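Local coordinates for protein HAD hydrolase, family IA, variant 3 (Entamoeba histolytica, PDB 6W04) that probably acts as a magnesium-dependent hydrolase of the haloacid dehalogenase superfamily, its physiological substrate not being established, at residues L75-L80 and V116-Q121. Residues are numbered along the deposited sequence; the frame is centred on the assembly and turned at random. Where two conformers were deposited one is given.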
ATOM      1  N   LEU A  75      12.060   2.960 -13.197  1.00 23.86           N
ATOM      2  CA  LEU A  75      11.917   1.642 -13.822  1.00 25.10           C
ATOM      3  C   LEU A  75      10.556   1.032 -13.481  1.00 26.97           C
ATOM      4  O   LEU A  75       9.837   0.545 -14.360  1.00 28.36           O
ATOM      5  CB  LEU A  75      13.064   0.722 -13.397  1.00 30.51           C
ATOM      6  CG  LEU A  75      13.068  -0.762 -13.839  1.00 39.31           C
ATOM      7  CD1 LEU A  75      12.882  -0.933 -15.349  1.00 32.45           C
ATOM      8  CD2 LEU A  75      14.384  -1.476 -13.401  1.00 37.51           C
ATOM      9  N   TYR A  76      10.166   1.092 -12.208  1.00 24.59           N
ATOM     10  CA  TYR A  76       8.880   0.547 -11.785  1.00 25.64           C
ATOM     11  C   TYR A  76       7.708   1.198 -12.520  1.00 23.66           C
ATOM     12  O   TYR A  76       6.816   0.499 -13.027  1.00 29.59           O
ATOM     13  CB  TYR A  76       8.735   0.711 -10.271  1.00 27.99           C
ATOM     14  CG  TYR A  76       7.323   0.553  -9.774  1.00 27.00           C
ATOM     15  CD1 TYR A  76       6.768  -0.716  -9.606  1.00 29.54           C
ATOM     16  CD2 TYR A  76       6.536   1.667  -9.475  1.00 21.96           C
ATOM     17  CE1 TYR A  76       5.445  -0.870  -9.163  1.00 25.86           C
ATOM     18  CE2 TYR A  76       5.215   1.522  -9.002  1.00 27.78           C
ATOM     19  CZ  TYR A  76       4.691   0.225  -8.857  1.00 24.97           C
ATOM     20  OH  TYR A  76       3.401   0.041  -8.405  1.00 29.52           O
ATOM     21  N   ARG A  77       7.684   2.537 -12.582  1.00 26.00           N
ATOM     22  CA  ARG A  77       6.580   3.243 -13.235  0.61 29.71           C
ATOM     23  C   ARG A  77       6.454   2.851 -14.690  1.00 30.53           C
ATOM     24  O   ARG A  77       5.342   2.709 -15.206  1.00 29.88           O
ATOM     25  CB  ARG A  77       6.783   4.757 -13.180  0.61 31.14           C
ATOM     26  CG  ARG A  77       6.566   5.350 -11.865  0.61 31.41           C
ATOM     27  CD  ARG A  77       7.029   6.783 -11.897  0.61 33.72           C
ATOM     28  NE  ARG A  77       7.631   7.099 -10.621  0.61 28.14           N
ATOM     29  CZ  ARG A  77       8.673   7.900 -10.468  0.61 36.29           C
ATOM     30  NH1 ARG A  77       9.145   8.110  -9.256  0.61 31.94           N
ATOM     31  NH2 ARG A  77       9.229   8.487 -11.525  0.61 37.96           N
ATOM     32  N   THR A  78       7.589   2.729 -15.375  1.00 28.85           N
ATOM     33  CA  THR A  78       7.590   2.378 -16.786  1.00 36.72           C
ATOM     34  C   THR A  78       7.037   0.973 -16.989  1.00 32.37           C
ATOM     35  O   THR A  78       6.193   0.741 -17.864  1.00 28.43           O
ATOM     36  CB  THR A  78       9.015   2.505 -17.315  1.00 30.33           C
ATOM     37  OG1 THR A  78       9.423   3.867 -17.187  1.00 35.62           O
ATOM     38  CG2 THR A  78       9.087   2.099 -18.766  1.00 37.44           C
ATOM     39  N   MET A  79       7.492   0.027 -16.166  1.00 24.64           N
ATOM     40  CA  MET A  79       6.999  -1.349 -16.247  1.00 22.75           C
ATOM     41  C   MET A  79       5.516  -1.443 -15.888  1.00 22.83           C
ATOM     42  O   MET A  79       4.744  -2.125 -16.576  1.00 30.33           O
ATOM     43  CB  MET A  79       7.831  -2.249 -15.330  1.00 24.19           C
ATOM     44  CG  MET A  79       9.324  -2.305 -15.724  1.00 29.15           C
ATOM     45  SD  MET A  79       9.652  -3.202 -17.294  1.00 41.16           S
ATOM     46  CE  MET A  79       8.791  -4.749 -16.962  1.00 42.55           C
ATOM     47  N   LEU A  80       5.107  -0.783 -14.798  1.00 21.15           N
ATOM     48  CA  LEU A  80       3.714  -0.786 -14.385  1.00 24.59           C
ATOM     49  C   LEU A  80       2.800  -0.263 -15.493  1.00 29.93           C
ATOM     50  O   LEU A  80       1.767  -0.874 -15.796  1.00 26.16           O
ATOM     51  CB  LEU A  80       3.522   0.035 -13.102  1.00 24.13           C
ATOM     52  CG  LEU A  80       2.050   0.026 -12.648  1.00 25.21           C
ATOM     53  CD1 LEU A  80       1.708  -1.427 -12.195  1.00 27.62           C
ATOM     54  CD2 LEU A  80       1.814   0.981 -11.510  1.00 27.08           C
ATOM     55  N   VAL A 116       2.198   7.896  -7.804  1.00 26.05           N
ATOM     56  CA  VAL A 116       0.760   8.149  -7.711  1.00 25.14           C
ATOM     57  C   VAL A 116       0.237   8.704  -9.031  1.00 29.81           C
ATOM     58  O   VAL A 116      -0.867   8.367  -9.473  1.00 30.50           O
ATOM     59  CB  VAL A 116       0.458   9.107  -6.540  1.00 27.60           C
ATOM     60  CG1 VAL A 116      -0.991   9.566  -6.598  1.00 30.48           C
ATOM     61  CG2 VAL A 116       0.753   8.444  -5.180  1.00 29.65           C
ATOM     62  N   GLN A 117       1.025   9.567  -9.678  1.00 26.62           N
ATOM     63  CA  GLN A 117       0.660  10.073 -10.997  1.00 27.94           C
ATOM     64  C   GLN A 117       0.413   8.923 -11.966  1.00 27.92           C
ATOM     65  O   GLN A 117      -0.552   8.943 -12.740  1.00 28.14           O
ATOM     66  CB  GLN A 117       1.769  11.002 -11.505  1.00 31.29           C
ATOM     67  CG  GLN A 117       1.467  11.739 -12.796  1.00 35.10           C
ATOM     68  CD  GLN A 117       2.492  12.830 -13.123  1.00 32.75           C
ATOM     69  OE1 GLN A 117       2.597  13.847 -12.432  1.00 35.53           O
ATOM     70  NE2 GLN A 117       3.221  12.634 -14.199  1.00 29.17           N
ATOM     71  N   VAL A 118       1.262   7.901 -11.925  1.00 27.30           N
ATOM     72  CA  VAL A 118       1.066   6.748 -12.800  1.00 24.63           C
ATOM     73  C   VAL A 118      -0.189   5.980 -12.397  1.00 23.07           C
ATOM     74  O   VAL A 118      -0.989   5.581 -13.258  1.00 28.35           O
ATOM     75  CB  VAL A 118       2.334   5.864 -12.785  1.00 26.35           C
ATOM     76  CG1 VAL A 118       2.066   4.490 -13.392  1.00 23.66           C
ATOM     77  CG2 VAL A 118       3.428   6.562 -13.579  1.00 24.99           C
ATOM     78  N   PHE A 119      -0.393   5.776 -11.083  1.00 25.57           N
ATOM     79  CA  PHE A 119      -1.581   5.069 -10.599  1.00 29.44           C
ATOM     80  C   PHE A 119      -2.860   5.726 -11.101  1.00 28.81           C
ATOM     81  O   PHE A 119      -3.760   5.043 -11.607  1.00 28.87           O
ATOM     82  CB  PHE A 119      -1.618   5.028  -9.067  1.00 25.80           C
ATOM     83  CG  PHE A 119      -0.428   4.393  -8.424  1.00 30.85           C
ATOM     84  CD1 PHE A 119       0.380   3.499  -9.107  1.00 23.27           C
ATOM     85  CD2 PHE A 119      -0.141   4.674  -7.089  1.00 25.77           C
ATOM     86  CE1 PHE A 119       1.483   2.931  -8.468  1.00 26.67           C
ATOM     87  CE2 PHE A 119       0.943   4.109  -6.453  1.00 30.82           C
ATOM     88  CZ  PHE A 119       1.755   3.232  -7.137  1.00 28.61           C
ATOM     89  N   ILE A 120      -2.970   7.053 -10.933  1.00 28.59           N
ATOM     90  CA  ILE A 120      -4.161   7.784 -11.374  1.00 28.04           C
ATOM     91  C   ILE A 120      -4.332   7.657 -12.878  1.00 32.72           C
ATOM     92  O   ILE A 120      -5.425   7.379 -13.377  1.00 29.32           O
ATOM     93  CB  ILE A 120      -4.075   9.265 -10.950  1.00 30.57           C
ATOM     94  CG1 ILE A 120      -4.066   9.370  -9.418  1.00 31.81           C
ATOM     95  CG2 ILE A 120      -5.219  10.076 -11.566  1.00 31.97           C
ATOM     96  CD1 ILE A 120      -3.635  10.747  -8.890  1.00 36.49           C
ATOM     97  N   GLN A 121      -3.246   7.873 -13.622  1.00 30.23           N
ATOM     98  CA  GLN A 121      -3.281   7.788 -15.073  1.00 31.11           C
ATOM     99  C   GLN A 121      -3.719   6.398 -15.537  1.00 33.11           C
ATOM    100  O   GLN A 121      -4.635   6.257 -16.357  1.00 30.86           O
ATOM    101  CB  GLN A 121      -1.885   8.130 -15.606  1.00 32.11           C
ATOM    102  CG  GLN A 121      -1.791   8.902 -16.893  1.00 54.48           C
ATOM    103  CD  GLN A 121      -0.416   9.577 -17.054  1.00 62.92           C
ATOM    104  OE1 GLN A 121      -0.248  10.457 -17.897  1.00 70.25           O
ATOM    105  NE2 GLN A 121       0.567   9.164 -16.232  1.00 50.98           N
TER
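Val118 sends both of its methyls against helix 62-82 from the neighbouring helix 113-123, dividing them between Arg77 and Leu80. With CG2 anti to the carbonyl carbon, that methyl lies against the aliphatic part of Arg77, 3.8 Å from its CG and about as near to its CB; the other, CG1, reaches Leu80 CD2 at 4.0 Å. Segments 75-80 and 116-121 run almost parallel, at 7°, with axes 10.2 Å apart at closest approach. Their backbones come closest at Arg77 and Val118, whose CA atoms are 6.5 Å apart. The side chain of Arg77 meets Val118 through its CB, CG and CD, while in the conformer given its polar end turns to other partners: NE is hydrogen-bonded to Asn115 OD1, and NH1 forms a salt bridge with Glu70.

Phe119 makes the second part of the interface with the rim of its ring. Its CE1 faces both Leu80 CD2, which lies in the ring plane at 3.6 Å, and Tyr76 OH, 3.5 Å away. Leu80 CG stands anti to the backbone N (chi1 -179°), and the CD2 methyl beyond it touches both Val118 and Phe119, joining the two halves of the contact. Tyr76 meets Phe119 at its edge as well, CE2 lying 4.0 Å from Phe119 CE1, and its buried OH is satisfied by a hydrogen bond to Asp15 OD2.

Phe119 also stacks on Phe8 and touches Asn9, a magnesium ligand, which sets this apolar seam beside the metal site. Helix 62-82 belongs to the helical cap and helix 113-123 follows a strand of the parallel sheet, so the contact is a cap-to-core junction of the haloacid dehalogenase fold.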